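Local coordinates for succinate--CoA ligase subunit alpha (Campylobacter jejuni, PDB 6MEL), which forms the alpha subunit of a succinate--CoA ligase, combining a CoA-binding domain of Rossmann type with a CoA-ligase domain, at residues A[10-15]-A[55-60]; A[34-39]-A[64-69]; A[23-28]-A[47-52]; A[80-85]-A[117-122]. All blocks are in the same frame, centred on the assembly; numbering follows the deposited sequence.

All four contacts belong to the sheet of the Rossmann-type domain. Contacts 1 and 4 are both buried; contact 4 is apolar, while contact 1 adds the amide of Q14. They set helices 57-64 and 78-87 against the same sheet, and are joined to each other by bonds of Q14 and E84. Contact 2 is partly buried. It lies next to contact 1, with centres about 6 Å apart, and covers the point where helix 57-64 ends. Its threonine brings a local turn into otherwise apolar packing. Contact 3 lies nearer the surface. It places a hairpin turn against helix 19-31, across the sheet from the other two helices, and includes an exposed carboxylate beside a leucine.

Contact 1: residues A[10-15]-A[55-60]; sequences KVIVQG and DTVADA
The CA atoms of I12 and A60 are 7.5 Å apart, and those of Q14 and V57 are 7.7 Å apart, as the first turn of helix 57-64 rests on strand 10-14. Side chains alternate along the strand. I12 points at this helix, and Q14 reaches it with the end of its extended chain, while V11 and V13 face the other side of the sheet. V57 does most of the touching, with one methyl for each strand residue. Its CG1 meets I12 CD1 at 3.8 Å, with the two side chains crossing at about a right angle. The I12 chain has CG1 between the backbone N and the carbonyl carbon (chi1 52°). This places the other branch, CG2, beside A60, whose CB is 4.2 Å from it. V57 CG2 meets the amide end of Q14. It lies 3.5 Å from Q14 CD and equally close to Q14 NE2. The amide is buried but has polar partners at both atoms. OE1 is hydrogen-bonded to S69 OG, and NE2 donates to S81 O of helix 78-87. These two bonds should limit rotation of the amide. At the start of the helix, T56 is the N-cap. D59 N donates to T56 OG1 over 3.1 Å in a fairly straight bond (161°). V57 N is bonded to E84 OE2, which ties this helix start to helix 78-87. Strand 10-14 itself lies between strands 34-39 and 68-71, parallel to both. A60 also touches I39 of strand 34-39 and F54 of strand 51-54, so the helix spans several strands of the Rossmann-type sheet.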
loop_
_atom_site.group_PDB
_atom_site.type_symbol
_atom_site.label_atom_id
_atom_site.label_comp_id
_atom_site.label_asym_id
_atom_site.label_seq_id
_atom_site.Cartn_x
_atom_site.Cartn_y
_atom_site.Cartn_z
ATOM N N LYS A 10 -2.988 -29.904 -9.775
ATOM C CA LYS A 10 -1.555 -30.059 -9.603
ATOM C C LYS A 10 -0.889 -28.700 -9.417
ATOM O O LYS A 10 -1.091 -27.804 -10.247
ATOM C CB LYS A 10 -0.960 -30.728 -10.836
ATOM C CG LYS A 10 -1.569 -32.094 -11.135
ATOM C CD LYS A 10 -0.609 -33.051 -11.802
ATOM C CE LYS A 10 -1.170 -33.653 -13.064
ATOM N NZ LYS A 10 -1.168 -32.622 -14.128
ATOM N N VAL A 11 -0.044 -28.609 -8.384
ATOM C CA VAL A 11 0.561 -27.369 -7.964
ATOM C C VAL A 11 2.071 -27.550 -7.855
ATOM O O VAL A 11 2.502 -28.480 -7.195
ATOM C CB VAL A 11 0.019 -26.942 -6.587
ATOM C CG1 VAL A 11 0.731 -25.688 -6.073
ATOM C CG2 VAL A 11 -1.497 -26.764 -6.602
ATOM N N ILE A 12 2.838 -26.597 -8.409
ATOM C CA ILE A 12 4.242 -26.455 -8.127
ATOM C C ILE A 12 4.446 -25.239 -7.236
ATOM O O ILE A 12 3.665 -24.264 -7.278
ATOM C CB ILE A 12 5.076 -26.334 -9.405
ATOM C CG1 ILE A 12 4.533 -25.242 -10.315
ATOM C CG2 ILE A 12 5.152 -27.668 -10.115
ATOM C CD1 ILE A 12 5.456 -24.922 -11.463
ATOM N N VAL A 13 5.539 -25.268 -6.482
ATOM C CA VAL A 13 5.869 -24.179 -5.567
ATOM C C VAL A 13 7.148 -23.514 -6.075
ATOM O O VAL A 13 8.170 -24.153 -6.215
ATOM C CB VAL A 13 6.045 -24.720 -4.141
ATOM C CG1 VAL A 13 6.400 -23.622 -3.172
ATOM C CG2 VAL A 13 4.823 -25.504 -3.667
ATOM N N GLN A 14 7.085 -22.207 -6.340
ATOM C CA GLN A 14 8.290 -21.442 -6.648
ATOM C C GLN A 14 8.818 -20.913 -5.307
ATOM O O GLN A 14 8.056 -20.376 -4.487
ATOM C CB GLN A 14 8.003 -20.374 -7.701
ATOM C CG GLN A 14 7.676 -20.929 -9.082
ATOM C CD GLN A 14 7.130 -19.901 -10.037
ATOM O OE1 GLN A 14 5.966 -19.963 -10.431
ATOM N NE2 GLN A 14 7.981 -18.952 -10.419
ATOM N N GLY A 15 10.117 -21.123 -5.065
ATOM C CA GLY A 15 10.736 -20.836 -3.765
ATOM C C GLY A 15 10.495 -21.967 -2.760
ATOM O O GLY A 15 10.429 -21.750 -1.554
ATOM N N ASP A 55 15.253 -26.677 -11.233
ATOM C CA ASP A 55 15.932 -25.387 -11.310
ATOM C C ASP A 55 15.009 -24.296 -11.861
ATOM O O ASP A 55 15.256 -23.144 -11.589
ATOM C CB ASP A 55 17.187 -25.456 -12.174
ATOM C CG ASP A 55 18.289 -26.298 -11.542
ATOM O OD1 ASP A 55 18.558 -26.147 -10.331
ATOM O OD2 ASP A 55 18.817 -27.112 -12.246
ATOM N N THR A 56 14.063 -24.683 -12.731
ATOM C CA THR A 56 13.286 -23.780 -13.549
ATOM C C THR A 56 11.834 -24.261 -13.568
ATOM O O THR A 56 11.544 -25.488 -13.471
ATOM C CB THR A 56 13.817 -23.691 -14.987
ATOM O OG1 THR A 56 13.576 -24.936 -15.634
ATOM C CG2 THR A 56 15.297 -23.394 -15.051
ATOM N N VAL A 57 10.911 -23.307 -13.714
ATOM C CA VAL A 57 9.513 -23.672 -13.864
ATOM C C VAL A 57 9.342 -24.520 -15.132
ATOM O O VAL A 57 8.509 -25.418 -15.166
ATOM C CB VAL A 57 8.586 -22.435 -13.902
ATOM C CG1 VAL A 57 7.141 -22.828 -14.095
ATOM C CG2 VAL A 57 8.734 -21.592 -12.632
ATOM N N ALA A 58 10.075 -24.188 -16.202
ATOM C CA ALA A 58 9.908 -24.898 -17.483
ATOM C C ALA A 58 10.197 -26.398 -17.306
ATOM O O ALA A 58 9.434 -27.208 -17.804
ATOM C CB ALA A 58 10.797 -24.308 -18.552
ATOM N N ASP A 59 11.262 -26.739 -16.573
ATOM C CA ASP A 59 11.613 -28.166 -16.259
ATOM C C ASP A 59 10.511 -28.828 -15.431
ATOM O O ASP A 59 10.116 -29.956 -15.705
ATOM C CB ASP A 59 12.930 -28.274 -15.486
ATOM C CG ASP A 59 14.185 -27.997 -16.309
ATOM O OD1 ASP A 59 14.078 -27.978 -17.527
ATOM O OD2 ASP A 59 15.265 -27.802 -15.712
ATOM N N ALA A 60 9.972 -28.097 -14.448
ATOM C CA ALA A 60 8.936 -28.625 -13.589
ATOM C C ALA A 60 7.664 -28.912 -14.391
ATOM O O ALA A 60 7.005 -29.941 -14.186
ATOM C CB ALA A 60 8.640 -27.661 -12.465
#

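Contact 2: residues A[34-39]-A[64-69]; sequences NIVGGI and TKADVS
T64 packs on V36 where helix 57-64 gives way to the loop leading to strand 68-71, a helix-to-strand link of the Rossmann-type fold. The CA atoms of this pair are 6.7 Å apart. T64 CB is 3.6 Å from V36 CG2, and T64 OG1 is almost as near that methyl. T64 CG2 also faces V36, 3.9 Å from V36 O and about as near V36 CG2. OG1 also makes an ST turn, accepting from A66 N over 3.2 Å at 164°. It is hydrogen-bonded to A60 O as well, one turn back in the helix. The hydroxyl thus has two backbone partners, with V36 CG2 packed close to it. K65 comes next. With positive phi (59°), it is the first residue to leave helical geometry. A66 follows with CB directed at strand 34-39, and it also touches I12 on the strand between. The chain then enters strand 68-71, parallel to strand 10-14, at V68. V36 CG2 serves both partners from a single torsion: it sits between its own backbone N and carbonyl carbon, touches T64, and reaches A66 CB at 4.0 Å.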
loop_
_atom_site.group_PDB
_atom_site.type_symbol
_atom_site.label_atom_id
_atom_site.label_comp_id
_atom_site.label_asym_id
_atom_site.label_seq_id
_atom_site.Cartn_x
_atom_site.Cartn_y
_atom_site.Cartn_z
ATOM N N ASN A 34 -2.546 -31.167 -3.883
ATOM C CA ASN A 34 -1.699 -32.003 -4.748
ATOM C C ASN A 34 -0.439 -31.231 -5.187
ATOM O O ASN A 34 -0.291 -30.867 -6.349
ATOM C CB ASN A 34 -2.486 -32.474 -5.983
ATOM C CG ASN A 34 -1.765 -33.558 -6.775
ATOM O OD1 ASN A 34 -0.825 -34.144 -6.276
ATOM N ND2 ASN A 34 -2.146 -33.794 -8.027
ATOM N N ILE A 35 0.493 -30.998 -4.269
ATOM C CA ILE A 35 1.734 -30.414 -4.649
ATOM C C ILE A 35 2.602 -31.481 -5.312
ATOM O O ILE A 35 2.951 -32.466 -4.663
ATOM C CB ILE A 35 2.407 -29.750 -3.441
ATOM C CG1 ILE A 35 1.592 -28.521 -2.993
ATOM C CG2 ILE A 35 3.838 -29.384 -3.780
ATOM C CD1 ILE A 35 2.129 -27.780 -1.808
ATOM N N VAL A 36 3.044 -31.233 -6.555
ATOM C CA VAL A 36 3.741 -32.272 -7.305
ATOM C C VAL A 36 5.226 -31.964 -7.400
ATOM O O VAL A 36 5.943 -32.755 -7.961
ATOM C CB VAL A 36 3.161 -32.475 -8.717
ATOM C CG1 VAL A 36 1.775 -33.070 -8.662
ATOM C CG2 VAL A 36 3.164 -31.173 -9.503
ATOM N N GLY A 37 5.675 -30.824 -6.875
ATOM C CA GLY A 37 7.065 -30.406 -7.111
ATOM C C GLY A 37 7.298 -28.942 -6.804
ATOM O O GLY A 37 6.389 -28.170 -6.452
ATOM N N GLY A 38 8.535 -28.523 -6.937
ATOM C CA GLY A 38 8.844 -27.121 -6.711
ATOM C C GLY A 38 10.133 -26.715 -7.374
ATOM O O GLY A 38 10.886 -27.593 -7.863
ATOM N N ILE A 39 10.406 -25.404 -7.318
ATOM C CA ILE A 39 11.512 -24.791 -7.982
ATOM C C ILE A 39 12.434 -24.187 -6.914
ATOM O O ILE A 39 11.996 -23.481 -6.034
ATOM C CB ILE A 39 11.028 -23.763 -9.035
ATOM C CG1 ILE A 39 10.268 -24.417 -10.196
ATOM C CG2 ILE A 39 12.204 -23.038 -9.669
ATOM C CD1 ILE A 39 8.973 -24.962 -9.910
ATOM N N THR A 64 5.966 -32.529 -14.727
ATOM C CA THR A 64 4.778 -32.770 -13.874
ATOM C C THR A 64 3.461 -32.410 -14.572
ATOM O O THR A 64 2.406 -32.811 -14.107
ATOM C CB THR A 64 4.861 -31.969 -12.571
ATOM O OG1 THR A 64 4.710 -30.555 -12.843
ATOM C CG2 THR A 64 6.160 -32.292 -11.866
ATOM N N LYS A 65 3.521 -31.610 -15.643
ATOM C CA LYS A 65 2.315 -31.077 -16.308
ATOM C C LYS A 65 1.428 -30.233 -15.375
ATOM O O LYS A 65 0.295 -29.993 -15.703
ATOM C CB LYS A 65 1.562 -32.231 -16.972
ATOM C CG LYS A 65 2.430 -32.922 -18.028
ATOM C CD LYS A 65 1.915 -34.263 -18.494
ATOM C CE LYS A 65 2.940 -34.988 -19.350
ATOM N NZ LYS A 65 2.286 -35.878 -20.342
ATOM N N ALA A 66 1.967 -29.738 -14.258
ATOM C CA ALA A 66 1.277 -28.734 -13.384
ATOM C C ALA A 66 0.954 -27.467 -14.189
ATOM O O ALA A 66 1.746 -27.076 -15.024
ATOM C CB ALA A 66 2.177 -28.382 -12.229
ATOM N N ASP A 67 -0.207 -26.852 -13.944
ATOM C CA ASP A 67 -0.481 -25.559 -14.557
ATOM C C ASP A 67 -0.899 -24.525 -13.517
ATOM O O ASP A 67 -1.373 -23.440 -13.882
ATOM C CB ASP A 67 -1.430 -25.672 -15.750
ATOM C CG ASP A 67 -2.822 -26.160 -15.438
ATOM O OD1 ASP A 67 -3.143 -26.329 -14.251
ATOM O OD2 ASP A 67 -3.549 -26.407 -16.405
ATOM N N VAL A 68 -0.663 -24.835 -12.241
ATOM C CA VAL A 68 -0.890 -23.906 -11.173
ATOM C C VAL A 68 0.400 -23.790 -10.365
ATOM O O VAL A 68 0.991 -24.784 -10.061
ATOM C CB VAL A 68 -2.085 -24.339 -10.305
ATOM C CG1 VAL A 68 -2.334 -23.343 -9.199
ATOM C CG2 VAL A 68 -3.336 -24.524 -11.161
ATOM N N SER A 69 0.815 -22.561 -10.047
ATOM C CA SER A 69 1.992 -22.338 -9.257
ATOM C C SER A 69 1.658 -21.505 -8.021
ATOM O O SER A 69 0.844 -20.542 -8.061
ATOM C CB SER A 69 3.067 -21.665 -10.077
ATOM O OG SER A 69 4.242 -21.514 -9.301
#

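Contact 3: residues A[23-28]-A[47-52]; sequences FHAEQC and THLGKP
L49 points its side chain at A25 and E26 of helix 19-31 from the tip of a beta hairpin, in a type I' turn that runs from H48 to K51. Strands 47-48 and 51-54, at one side of the Rossmann-type sheet, are the arms of this hairpin. L49 and G50 both have positive phi, as this turn requires. H48 and K51 close it with paired backbone bonds, each 2.9 Å, from H48 N to K51 O and from K51 N to H48 O. The L49 chain is extended towards the helix, with CG anti to the carbonyl carbon (chi1 -62°), and its two methyls divide the work. CD1 comes against the helix wall, 3.8 Å from A25 CB and nearly as close to E26 N. CD2 turns to the side chain of E26. L49 CG lies over one face of the H48 ring, away from its centre. The same ring is bonded through NE2 to T22 OG1, one residue before F23 in helix 19-31, and meets F16 edge-to-face. Other residues of the helix face a different way: F23, H24 and Q27 pack on apolar side chains of a neighbouring subunit. E26 is exposed and was modelled in two conformers, so its part in the contact is less certain than that of buried A25. In the conformer described, L49 CD2 meets a single carboxylate oxygen, E26 OE2, at 3.8 Å, as the two side chains cross at about a right angle.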
loop_
_atom_site.group_PDB
_atom_site.type_symbol
_atom_site.label_atom_id
_atom_site.label_comp_id
_atom_site.label_asym_id
_atom_site.label_seq_id
_atom_site.Cartn_x
_atom_site.Cartn_y
_atom_site.Cartn_z
ATOM N N PHE A 23 7.514 -24.748 5.456
ATOM C CA PHE A 23 6.520 -24.812 6.491
ATOM C C PHE A 23 5.112 -24.822 5.865
ATOM O O PHE A 23 4.322 -25.715 6.154
ATOM C CB PHE A 23 6.685 -23.627 7.450
ATOM C CG PHE A 23 5.640 -23.590 8.528
ATOM C CD1 PHE A 23 5.841 -24.250 9.741
ATOM C CD2 PHE A 23 4.427 -22.951 8.308
ATOM C CE1 PHE A 23 4.850 -24.242 10.724
ATOM C CE2 PHE A 23 3.426 -22.958 9.274
ATOM C CZ PHE A 23 3.650 -23.584 10.495
ATOM N N HIS A 24 4.804 -23.845 4.984
ATOM C CA HIS A 24 3.475 -23.729 4.453
ATOM C C HIS A 24 3.180 -24.861 3.465
ATOM O O HIS A 24 2.075 -25.385 3.479
ATOM C CB HIS A 24 3.221 -22.338 3.863
ATOM C CG HIS A 24 3.171 -21.300 4.929
ATOM N ND1 HIS A 24 2.124 -21.224 5.824
ATOM C CD2 HIS A 24 4.054 -20.338 5.280
ATOM C CE1 HIS A 24 2.343 -20.211 6.646
ATOM N NE2 HIS A 24 3.538 -19.673 6.355
ATOM N N ALA A 25 4.130 -25.192 2.591
ATOM C CA ALA A 25 3.958 -26.299 1.595
ATOM C C ALA A 25 3.556 -27.601 2.304
ATOM O O ALA A 25 2.654 -28.324 1.834
ATOM C CB ALA A 25 5.201 -26.525 0.761
ATOM N N GLU A 26 4.158 -27.858 3.464
ATOM C CA GLU A 26 3.882 -29.072 4.251
ATOM C C GLU A 26 2.435 -29.018 4.752
ATOM O O GLU A 26 1.679 -29.971 4.610
ATOM C CB GLU A 26 4.916 -29.166 5.380
ATOM C CG GLU A 26 4.911 -30.479 6.151
ATOM C CD GLU A 26 6.076 -30.590 7.126
ATOM O OE1 GLU A 26 6.205 -29.713 8.004
ATOM O OE2 GLU A 26 6.877 -31.531 6.980
ATOM N N GLN A 27 2.058 -27.875 5.359
ATOM C CA GLN A 27 0.661 -27.702 5.808
ATOM C C GLN A 27 -0.313 -27.813 4.620
ATOM O O GLN A 27 -1.348 -28.433 4.756
ATOM C CB GLN A 27 0.468 -26.393 6.555
ATOM C CG GLN A 27 1.252 -26.345 7.859
ATOM C CD GLN A 27 0.629 -25.370 8.823
ATOM O OE1 GLN A 27 -0.149 -24.487 8.453
ATOM N NE2 GLN A 27 0.912 -25.588 10.090
ATOM N N CYS A 28 0.029 -27.264 3.446
ATOM C CA CYS A 28 -0.871 -27.358 2.262
ATOM C C CYS A 28 -1.048 -28.835 1.844
ATOM O O CYS A 28 -2.161 -29.302 1.575
ATOM C CB CYS A 28 -0.365 -26.514 1.095
ATOM S SG CYS A 28 -0.430 -24.717 1.418
ATOM N N THR A 47 15.233 -33.802 -3.867
ATOM C CA THR A 47 13.939 -34.146 -3.347
ATOM C C THR A 47 13.673 -33.252 -2.123
ATOM O O THR A 47 14.598 -32.973 -1.346
ATOM C CB THR A 47 13.888 -35.646 -3.023
ATOM O OG1 THR A 47 13.833 -36.345 -4.267
ATOM C CG2 THR A 47 12.664 -36.044 -2.247
ATOM N N HIS A 48 12.415 -32.805 -1.962
ATOM C CA HIS A 48 12.008 -31.899 -0.841
ATOM C C HIS A 48 10.529 -32.157 -0.538
ATOM O O HIS A 48 9.676 -32.220 -1.461
ATOM C CB HIS A 48 12.386 -30.430 -1.158
ATOM C CG HIS A 48 12.055 -29.444 -0.083
ATOM N ND1 HIS A 48 12.702 -29.410 1.127
ATOM C CD2 HIS A 48 11.114 -28.466 -0.025
ATOM C CE1 HIS A 48 12.228 -28.417 1.874
ATOM N NE2 HIS A 48 11.257 -27.809 1.181
ATOM N N LEU A 49 10.258 -32.480 0.732
ATOM C CA LEU A 49 8.938 -32.896 1.190
ATOM C C LEU A 49 8.391 -34.014 0.309
ATOM O O LEU A 49 7.199 -34.037 -0.001
ATOM C CB LEU A 49 7.999 -31.684 1.158
ATOM C CG LEU A 49 8.400 -30.540 2.081
ATOM C CD1 LEU A 49 7.438 -29.364 1.908
ATOM C CD2 LEU A 49 8.411 -31.020 3.540
ATOM N N GLY A 50 9.271 -34.937 -0.068
ATOM C CA GLY A 50 8.957 -36.118 -0.881
ATOM C C GLY A 50 8.638 -35.826 -2.340
ATOM O O GLY A 50 8.097 -36.690 -3.032
ATOM N N LYS A 51 8.982 -34.637 -2.848
ATOM C CA LYS A 51 8.648 -34.282 -4.219
ATOM C C LYS A 51 9.885 -33.773 -4.933
ATOM O O LYS A 51 10.817 -33.305 -4.298
ATOM C CB LYS A 51 7.580 -33.177 -4.213
ATOM C CG LYS A 51 6.307 -33.567 -3.496
ATOM C CD LYS A 51 5.573 -34.660 -4.222
ATOM C CE LYS A 51 4.444 -35.223 -3.384
ATOM N NZ LYS A 51 3.738 -36.247 -4.184
ATOM N N PRO A 52 9.898 -33.812 -6.277
ATOM C CA PRO A 52 11.043 -33.336 -7.043
ATOM C C PRO A 52 11.210 -31.807 -7.021
ATOM O O PRO A 52 10.229 -31.058 -6.967
ATOM C CB PRO A 52 10.777 -33.895 -8.452
ATOM C CG PRO A 52 9.285 -34.117 -8.514
ATOM C CD PRO A 52 8.851 -34.431 -7.095
#

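Contact 4: residues A[80-85]-A[117-122]; sequences DSVIEA and MKIIGP
V82 and A85 of helix 78-87 meet M117 and I119 through apolar contacts. V82 CG1 is shared by two partners. It lies 3.7 Å from M117 CE and 3.9 Å from I119 CD1, crossing the isoleucine chain at about a right angle. M117 CE also packs 3.5 Å from V82 O. A85 CB comes to 3.7 Å from M117 SD. The methionine leaves its backbone extended, with CG anti to the N, and then bends at the sulfur (chi3 81°). The bend carries CE from beside A85 to V82. The sulfur lies against A85 CB and the methyl against V82. In fold terms, this is a helix of the Rossmann-type domain laid over the outermost strand of its sheet within the chain, 118-120. A108 of helix 102-115 touches V82, and A112 touches M117 and I119. No polar side-chain pair joins the two segments; E84 OE2 is bonded to V57 N at the start of helix 57-64. K118 and I120 make backbone hydrogen bonds to K91, A93 and V95, on and just before the parallel strand 92-95. E84 N and A85 N give the helical bonds to D80 O and S81 O.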
loop_
_atom_site.group_PDB
_atom_site.type_symbol
_atom_site.label_atom_id
_atom_site.label_comp_id
_atom_site.label_asym_id
_atom_site.label_seq_id
_atom_site.Cartn_x
_atom_site.Cartn_y
_atom_site.Cartn_z
ATOM N N ASP A 80 10.078 -11.368 -11.751
ATOM C CA ASP A 80 10.730 -12.341 -12.615
ATOM C C ASP A 80 10.129 -13.745 -12.445
ATOM O O ASP A 80 10.010 -14.469 -13.468
ATOM C CB ASP A 80 12.249 -12.346 -12.449
ATOM C CG ASP A 80 12.874 -11.062 -12.963
ATOM O OD1 ASP A 80 12.150 -10.277 -13.667
ATOM O OD2 ASP A 80 14.029 -10.811 -12.599
ATOM N N SER A 81 9.681 -14.106 -11.233
ATOM C CA SER A 81 9.074 -15.441 -11.001
ATOM C C SER A 81 7.683 -15.517 -11.635
ATOM O O SER A 81 7.316 -16.598 -12.155
ATOM C CB SER A 81 9.038 -15.837 -9.532
ATOM O OG SER A 81 10.359 -16.092 -9.078
ATOM N N VAL A 82 6.939 -14.392 -11.646
ATOM C CA VAL A 82 5.648 -14.363 -12.313
ATOM C C VAL A 82 5.856 -14.490 -13.838
ATOM O O VAL A 82 5.167 -15.278 -14.510
ATOM C CB VAL A 82 4.851 -13.096 -11.948
ATOM C CG1 VAL A 82 3.630 -12.930 -12.856
ATOM C CG2 VAL A 82 4.454 -13.128 -10.489
ATOM N N ILE A 83 6.828 -13.746 -14.372
ATOM C CA ILE A 83 7.171 -13.798 -15.789
ATOM C C ILE A 83 7.614 -15.224 -16.167
ATOM O O ILE A 83 7.200 -15.712 -17.171
ATOM C CB ILE A 83 8.234 -12.736 -16.128
ATOM C CG1 ILE A 83 7.604 -11.337 -16.084
ATOM C CG2 ILE A 83 8.884 -13.003 -17.482
ATOM C CD1 ILE A 83 8.616 -10.215 -16.185
ATOM N N GLU A 84 8.463 -15.853 -15.354
ATOM C CA GLU A 84 8.916 -17.214 -15.594
ATOM C C GLU A 84 7.731 -18.202 -15.688
ATOM O O GLU A 84 7.639 -19.029 -16.587
ATOM C CB GLU A 84 9.846 -17.637 -14.459
ATOM C CG GLU A 84 10.444 -19.023 -14.671
ATOM C CD GLU A 84 11.449 -19.470 -13.633
ATOM O OE1 GLU A 84 11.672 -18.724 -12.591
ATOM O OE2 GLU A 84 11.976 -20.589 -13.822
ATOM N N ALA A 85 6.803 -18.097 -14.749
ATOM C CA ALA A 85 5.614 -18.925 -14.728
ATOM C C ALA A 85 4.801 -18.735 -16.007
ATOM O O ALA A 85 4.380 -19.723 -16.618
ATOM C CB ALA A 85 4.782 -18.621 -13.503
ATOM N N MET A 117 -2.055 -16.173 -18.466
ATOM C CA MET A 117 -1.906 -16.632 -17.079
ATOM C C MET A 117 -2.672 -15.677 -16.165
ATOM O O MET A 117 -2.474 -14.487 -16.214
ATOM C CB MET A 117 -0.443 -16.648 -16.612
ATOM C CG MET A 117 -0.251 -17.269 -15.251
ATOM S SD MET A 117 1.499 -17.435 -14.820
ATOM C CE MET A 117 1.749 -15.747 -14.273
ATOM N N LYS A 118 -3.511 -16.222 -15.284
ATOM C CA LYS A 118 -4.144 -15.417 -14.262
ATOM C C LYS A 118 -3.270 -15.393 -13.024
ATOM O O LYS A 118 -2.537 -16.352 -12.744
ATOM C CB LYS A 118 -5.498 -16.032 -13.930
ATOM C CG LYS A 118 -6.454 -16.188 -15.111
ATOM C CD LYS A 118 -7.475 -17.276 -14.713
ATOM C CE LYS A 118 -8.885 -17.065 -15.204
ATOM N NZ LYS A 118 -9.087 -17.755 -16.493
ATOM N N ILE A 119 -3.394 -14.319 -12.259
ATOM C CA ILE A 119 -2.651 -14.141 -11.015
ATOM C C ILE A 119 -3.639 -13.946 -9.868
ATOM O O ILE A 119 -4.680 -13.287 -10.017
ATOM C CB ILE A 119 -1.724 -12.915 -11.145
ATOM C CG1 ILE A 119 -0.628 -13.094 -12.193
ATOM C CG2 ILE A 119 -1.141 -12.520 -9.798
ATOM C CD1 ILE A 119 -0.091 -11.784 -12.728
ATOM N N ILE A 120 -3.286 -14.497 -8.712
ATOM C CA ILE A 120 -3.906 -14.182 -7.434
ATOM C C ILE A 120 -2.815 -13.603 -6.549
ATOM O O ILE A 120 -1.836 -14.251 -6.265
ATOM C CB ILE A 120 -4.558 -15.421 -6.798
ATOM C CG1 ILE A 120 -5.737 -15.911 -7.647
ATOM C CG2 ILE A 120 -4.958 -15.173 -5.363
ATOM C CD1 ILE A 120 -6.262 -17.277 -7.239
ATOM N N GLY A 121 -3.003 -12.348 -6.175
ATOM C CA GLY A 121 -2.029 -11.607 -5.387
ATOM C C GLY A 121 -1.436 -10.481 -6.227
ATOM O O GLY A 121 -2.059 -10.025 -7.201
ATOM N N PRO A 122 -0.262 -9.937 -5.881
ATOM C CA PRO A 122 0.570 -10.397 -4.790
ATOM C C PRO A 122 0.103 -9.857 -3.442
ATOM O O PRO A 122 -0.952 -9.242 -3.370
ATOM C CB PRO A 122 1.946 -9.837 -5.181
ATOM C CG PRO A 122 1.627 -8.524 -5.843
ATOM C CD PRO A 122 0.345 -8.795 -6.605
#